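PDB 2NS6: mobilization protein A from Pseudomonas aeruginosa, which cleaves one DNA strand at the plasmid origin of transfer, as part of the relaxosome, to start conjugative mobilization. Local coordinates for residues A[62-66]-A[136-142]; A[68-72]-A[123-127]. All coordinates share one frame. Residues are numbered along the deposited sequence.

Contact 1 of 2, residues A[62-66]-A[136-142]; sequences LYERA and AAQWFKR
In this relaxase domain of the MobA/MobL family, the C-terminal end of helix 53-63 packs against 136-142, made of the short, weakly bonded helix 136-139 and the loop after it. At E64 the chain leaves helical phi/psi for an extended conformation (-68/141), and the CA of E64 lies 5.6 Å from that of F140, the closest register point. Y63, the most covered residue, points toward 136-142 with chi1 m; A137 CA lies over one face of the Y63 ring, 3.4 Å from its centroid and 9° off the ring normal, a CH-pi contact, while Y63 CZ approaches A137 CB to 3.5 Å. F140 (chi1 m), whose CA-to-CB bond points toward 62-66, sets CD1 4.0 Å from Y63 CB and CD2 3.7 Å from E64 CG, and its ring also meets Y56. No direct hydrogen bond joins the segments. The carboxylate of E64 forms a salt bridge with K155 through OE2, whereas water 1 donates to E64 OE1 at 3.2 Å and to F140 O at 2.8 Å.

Contact 2 of 2, residues A[68-72]-A[123-127]; sequences GRLFK and MISER
Between 68-72 and 123-127 a single bridge is made, beyond which waters and a salt bridge connect the two. Strand 71-77 meets strand 117-124, its neighbour in the five-stranded antiparallel sheet, near K72 and I124. These form a hydrogen-bonded pair, CA to CA 5.0 Å, with K72 N to I124 O 2.8 Å and I124 N to K72 O 2.9 Å. F71 and S125 remain close, CA to CA 4.6 Å; past them the backbones part: L70 is helical in phi/psi (-63/-38), and E126 (-85/51) centres an inverse gamma turn. Water 2 donates to R69 O (2.7 Å) and E126 OE2 (2.8 Å) and accepts from E126 N (2.8 Å); water 4 joins L70 O to S125 OG (2.8 and 2.6 Å), a hydroxyl also bonded to Y56. R69 (m, t, p), pointing toward 123-127, forms a salt bridge with E126, R69 NE to E126 OE2 2.6 Å and R69 NH2 to E126 OE1 2.7 Å. M123 CE lies over one face of the F71 ring (chi1 p), 4.2 Å from its centroid (CH-pi), and M123 SD, 5.1 Å from that centroid, makes a Met-aromatic contact; the M123 side chain is about 7 Å from that of the manganese ligand H121. Thus, where direct pairing between these segments ends, water still hydrogen-bonds the R69 and L70 carbonyls, and buried E126 and partly exposed R69 neutralize each other.

The pair illustrates how contacts made by successive pieces of chain can nest. From the N terminus, the chain leaves helix 53-63 through 62-66 and almost at once enters strand 71-77 through 68-72. Helix 84-99 and strand 106-113 follow, then strand 117-124, whose end in 123-127 closes the inner loop, contact 2, spanning 50 residues. Only after that does 136-142 come back to the helix end and close the outer loop of 69 residues, contact 1. The strand pairing of contact 2 and the helix-end packing of contact 1 meet at R127, whose NH1 probably hydrogen-bonds K141 O at 3.1 Å, while its NH2 makes a long, weak ion pair with E64 OE2 (3.5 Å).

Contact 1 of 2, residues A[62-66]-A[136-142]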
loop_
_atom_site.group_PDB
_atom_site.type_symbol
_atom_site.label_atom_id
_atom_site.label_comp_id
_atom_site.label_asym_id
_atom_site.label_seq_id
_atom_site.Cartn_x
_atom_site.Cartn_y
_atom_site.Cartn_z
ATOM N N LEU A 62 -1.761 -3.070 17.021
ATOM C CA LEU A 62 -1.889 -2.873 18.455
ATOM C C LEU A 62 -2.895 -1.806 18.877
ATOM O O LEU A 62 -3.388 -1.835 20.005
ATOM C CB LEU A 62 -0.517 -2.540 19.042
ATOM C CG LEU A 62 -0.443 -2.258 20.547
ATOM C CD1 LEU A 62 -0.870 -3.492 21.341
ATOM C CD2 LEU A 62 0.976 -1.863 20.898
ATOM N N TYR A 63 -3.219 -0.874 17.981
ATOM C CA TYR A 63 -4.144 0.204 18.330
ATOM C C TYR A 63 -5.459 0.348 17.563
ATOM O O TYR A 63 -6.398 0.936 18.092
ATOM C CB TYR A 63 -3.403 1.544 18.297
ATOM C CG TYR A 63 -2.237 1.608 19.266
ATOM C CD1 TYR A 63 -0.930 1.705 18.810
ATOM C CD2 TYR A 63 -2.446 1.529 20.642
ATOM C CE1 TYR A 63 0.148 1.713 19.700
ATOM C CE2 TYR A 63 -1.379 1.534 21.535
ATOM C CZ TYR A 63 -0.089 1.623 21.057
ATOM O OH TYR A 63 0.959 1.588 21.936
ATOM N N GLU A 64 -5.550 -0.146 16.330
ATOM C CA GLU A 64 -6.813 -0.003 15.600
ATOM C C GLU A 64 -7.883 -0.851 16.267
ATOM O O GLU A 64 -7.608 -1.958 16.720
ATOM C CB GLU A 64 -6.668 -0.434 14.137
ATOM C CG GLU A 64 -6.893 0.696 13.141
ATOM C CD GLU A 64 -8.359 1.059 12.953
ATOM O OE1 GLU A 64 -9.132 1.063 13.936
ATOM O OE2 GLU A 64 -8.742 1.357 11.809
ATOM N N ARG A 65 -9.104 -0.334 16.330
ATOM C CA ARG A 65 -10.193 -1.075 16.954
ATOM C C ARG A 65 -10.482 -2.347 16.159
ATOM O O ARG A 65 -10.213 -2.413 14.958
ATOM C CB ARG A 65 -11.446 -0.202 17.030
ATOM C CG ARG A 65 -11.949 0.240 15.673
ATOM C CD ARG A 65 -13.254 0.982 15.796
ATOM N NE ARG A 65 -13.876 1.218 14.493
ATOM C CZ ARG A 65 -15.084 1.744 14.344
ATOM N NH1 ARG A 65 -15.789 2.082 15.419
ATOM N NH2 ARG A 65 -15.586 1.933 13.131
ATOM N N ALA A 66 -11.034 -3.349 16.838
ATOM C CA ALA A 66 -11.349 -4.643 16.227
ATOM C C ALA A 66 -12.117 -4.551 14.916
ATOM O O ALA A 66 -11.760 -5.202 13.932
ATOM C CB ALA A 66 -12.126 -5.508 17.223
ATOM N N ALA A 136 2.326 6.827 18.371
ATOM C CA ALA A 136 1.754 5.626 17.779
ATOM C C ALA A 136 0.423 5.271 18.449
ATOM O O ALA A 136 -0.561 4.966 17.776
ATOM C CB ALA A 136 2.743 4.450 17.897
ATOM N N ALA A 137 0.396 5.323 19.778
ATOM C CA ALA A 137 -0.809 5.002 20.537
ATOM C C ALA A 137 -1.972 5.974 20.286
ATOM O O ALA A 137 -3.113 5.690 20.660
ATOM C CB ALA A 137 -0.478 4.966 22.040
ATOM N N GLN A 138 -1.690 7.112 19.654
ATOM C CA GLN A 138 -2.730 8.111 19.384
ATOM C C GLN A 138 -3.114 8.226 17.914
ATOM O O GLN A 138 -4.176 8.752 17.580
ATOM C CB GLN A 138 -2.272 9.491 19.864
ATOM C CG GLN A 138 -3.316 10.589 19.697
ATOM C CD GLN A 138 -2.745 11.975 19.939
ATOM O OE1 GLN A 138 -1.973 12.184 20.872
ATOM N NE2 GLN A 138 -3.132 12.932 19.101
ATOM N N TRP A 139 -2.245 7.742 17.034
ATOM C CA TRP A 139 -2.489 7.840 15.599
ATOM C C TRP A 139 -3.798 7.229 15.106
ATOM O O TRP A 139 -4.485 7.826 14.277
ATOM C CB TRP A 139 -1.306 7.239 14.829
ATOM C CG TRP A 139 -1.433 7.339 13.328
ATOM C CD1 TRP A 139 -2.002 6.420 12.494
ATOM C CD2 TRP A 139 -1.043 8.443 12.501
ATOM N NE1 TRP A 139 -1.995 6.883 11.207
ATOM C CE2 TRP A 139 -1.415 8.123 11.177
ATOM C CE3 TRP A 139 -0.423 9.674 12.750
ATOM C CZ2 TRP A 139 -1.189 8.989 10.099
ATOM C CZ3 TRP A 139 -0.196 10.542 11.675
ATOM C CH2 TRP A 139 -0.580 10.192 10.368
ATOM N N PHE A 140 -4.149 6.053 15.620
ATOM C CA PHE A 140 -5.354 5.360 15.181
ATOM C C PHE A 140 -6.630 5.655 15.980
ATOM O O PHE A 140 -7.689 5.068 15.726
ATOM C CB PHE A 140 -5.082 3.851 15.142
ATOM C CG PHE A 140 -3.906 3.466 14.270
ATOM C CD1 PHE A 140 -2.618 3.405 14.792
ATOM C CD2 PHE A 140 -4.096 3.175 12.920
ATOM C CE1 PHE A 140 -1.531 3.053 13.977
ATOM C CE2 PHE A 140 -3.021 2.824 12.097
ATOM C CZ PHE A 140 -1.736 2.764 12.628
ATOM N N LYS A 141 -6.537 6.561 16.946
ATOM C CA LYS A 141 -7.704 6.926 17.735
ATOM C C LYS A 141 -8.663 7.664 16.812
ATOM O O LYS A 141 -8.336 7.939 15.649
ATOM C CB LYS A 141 -7.294 7.825 18.908
ATOM C CG LYS A 141 -6.454 7.115 19.970
ATOM C CD LYS A 141 -5.802 8.100 20.939
ATOM C CE LYS A 141 -5.097 7.375 22.079
ATOM N NZ LYS A 141 -3.803 8.040 22.455
ATOM N N ARG A 142 -9.850 7.969 17.326
ATOM C CA ARG A 142 -10.857 8.681 16.556
ATOM C C ARG A 142 -10.351 10.074 16.234
ATOM O O ARG A 142 -9.582 10.655 16.996
ATOM C CB ARG A 142 -12.162 8.765 17.349
ATOM C CG ARG A 142 -12.740 7.400 17.679
ATOM C CD ARG A 142 -14.002 7.484 18.525
ATOM N NE ARG A 142 -14.427 6.155 18.964
ATOM C CZ ARG A 142 -14.799 5.175 18.144
ATOM N NH1 ARG A 142 -14.804 5.365 16.829
ATOM N NH2 ARG A 142 -15.160 3.999 18.637
HETATM O O HOH W 1 -9.168 2.900 16.609
#

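Contact 2 of 2, residues A[68-72]-A[123-127]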
loop_
_atom_site.group_PDB
_atom_site.type_symbol
_atom_site.label_atom_id
_atom_site.label_comp_id
_atom_site.label_asym_id
_atom_site.label_seq_id
_atom_site.Cartn_x
_atom_site.Cartn_y
_atom_site.Cartn_z
ATOM N N GLY A 68 -12.142 -2.269 12.866
ATOM C CA GLY A 68 -11.537 -1.231 12.053
ATOM C C GLY A 68 -10.810 -1.833 10.867
ATOM O O GLY A 68 -10.470 -3.016 10.881
ATOM N N ARG A 69 -10.572 -1.021 9.842
ATOM C CA ARG A 69 -9.879 -1.467 8.633
ATOM C C ARG A 69 -8.376 -1.223 8.761
ATOM O O ARG A 69 -7.909 -0.086 8.650
ATOM C CB ARG A 69 -10.430 -0.707 7.418
ATOM C CG ARG A 69 -11.945 -0.826 7.231
ATOM C CD ARG A 69 -12.513 0.355 6.433
ATOM N NE ARG A 69 -12.034 0.405 5.048
ATOM C CZ ARG A 69 -12.460 -0.397 4.073
ATOM N NH1 ARG A 69 -13.382 -1.324 4.322
ATOM N NH2 ARG A 69 -11.975 -0.262 2.843
ATOM N N LEU A 70 -7.623 -2.292 8.998
ATOM C CA LEU A 70 -6.173 -2.194 9.142
ATOM C C LEU A 70 -5.496 -1.711 7.858
ATOM O O LEU A 70 -4.538 -0.932 7.905
ATOM C CB LEU A 70 -5.592 -3.552 9.551
ATOM C CG LEU A 70 -6.011 -4.069 10.936
ATOM C CD1 LEU A 70 -5.646 -5.532 11.051
ATOM C CD2 LEU A 70 -5.322 -3.248 12.041
ATOM N N PHE A 71 -5.997 -2.170 6.715
ATOM C CA PHE A 71 -5.434 -1.771 5.432
ATOM C C PHE A 71 -6.226 -2.354 4.266
ATOM O O PHE A 71 -6.995 -3.296 4.430
ATOM C CB PHE A 71 -3.968 -2.218 5.339
ATOM C CG PHE A 71 -3.791 -3.701 5.411
ATOM C CD1 PHE A 71 -3.940 -4.489 4.273
ATOM C CD2 PHE A 71 -3.530 -4.322 6.626
ATOM C CE1 PHE A 71 -3.834 -5.872 4.345
ATOM C CE2 PHE A 71 -3.421 -5.706 6.712
ATOM C CZ PHE A 71 -3.576 -6.485 5.571
ATOM N N LYS A 72 -6.029 -1.766 3.093
ATOM C CA LYS A 72 -6.667 -2.196 1.858
ATOM C C LYS A 72 -5.529 -2.762 1.012
ATOM O O LYS A 72 -4.623 -2.031 0.593
ATOM C CB LYS A 72 -7.294 -0.994 1.149
ATOM C CG LYS A 72 -8.034 -1.309 -0.156
ATOM C CD LYS A 72 -9.302 -2.104 0.092
ATOM C CE LYS A 72 -10.117 -2.286 -1.179
ATOM N NZ LYS A 72 -10.766 -1.013 -1.615
ATOM N N MET A 123 -0.232 -2.479 0.155
ATOM C CA MET A 123 -1.166 -2.294 1.250
ATOM C C MET A 123 -1.258 -0.818 1.570
ATOM O O MET A 123 -0.248 -0.123 1.715
ATOM C CB MET A 123 -0.767 -3.134 2.475
ATOM C CG MET A 123 0.705 -3.212 2.780
ATOM S SD MET A 123 1.154 -4.641 3.869
ATOM C CE MET A 123 0.428 -4.141 5.468
ATOM N N ILE A 124 -2.496 -0.345 1.636
ATOM C CA ILE A 124 -2.799 1.056 1.891
ATOM C C ILE A 124 -3.553 1.254 3.185
ATOM O O ILE A 124 -4.584 0.618 3.419
ATOM C CB ILE A 124 -3.675 1.623 0.777
ATOM C CG1 ILE A 124 -3.076 1.259 -0.580
ATOM C CG2 ILE A 124 -3.816 3.126 0.938
ATOM C CD1 ILE A 124 -3.879 1.786 -1.741
ATOM N N SER A 125 -3.031 2.139 4.028
ATOM C CA SER A 125 -3.664 2.462 5.301
ATOM C C SER A 125 -4.637 3.598 5.010
ATOM O O SER A 125 -4.256 4.613 4.424
ATOM C CB SER A 125 -2.614 2.935 6.306
ATOM O OG SER A 125 -3.230 3.518 7.440
ATOM N N GLU A 126 -5.888 3.429 5.419
ATOM C CA GLU A 126 -6.901 4.444 5.175
ATOM C C GLU A 126 -6.926 5.544 6.225
ATOM O O GLU A 126 -7.978 5.868 6.779
ATOM C CB GLU A 126 -8.276 3.786 5.056
ATOM C CG GLU A 126 -8.448 3.003 3.767
ATOM C CD GLU A 126 -9.579 2.002 3.856
ATOM O OE1 GLU A 126 -10.466 2.021 2.981
ATOM O OE2 GLU A 126 -9.569 1.195 4.806
ATOM N N ARG A 127 -5.750 6.112 6.479
ATOM C CA ARG A 127 -5.570 7.200 7.434
ATOM C C ARG A 127 -4.880 8.319 6.681
ATOM O O ARG A 127 -3.881 8.100 6.003
ATOM C CB ARG A 127 -4.687 6.755 8.606
ATOM C CG ARG A 127 -5.321 5.689 9.488
ATOM C CD ARG A 127 -6.299 6.317 10.481
ATOM N NE ARG A 127 -7.049 5.319 11.238
ATOM C CZ ARG A 127 -7.754 5.591 12.329
ATOM N NH1 ARG A 127 -7.797 6.832 12.792
ATOM N NH2 ARG A 127 -8.424 4.631 12.949
HETATM O O HOH W 2 -7.193 1.133 6.319
HETATM O O HOH W 3 -6.790 2.346 10.210
HETATM O O HOH W 4 -4.538 1.758 8.844
#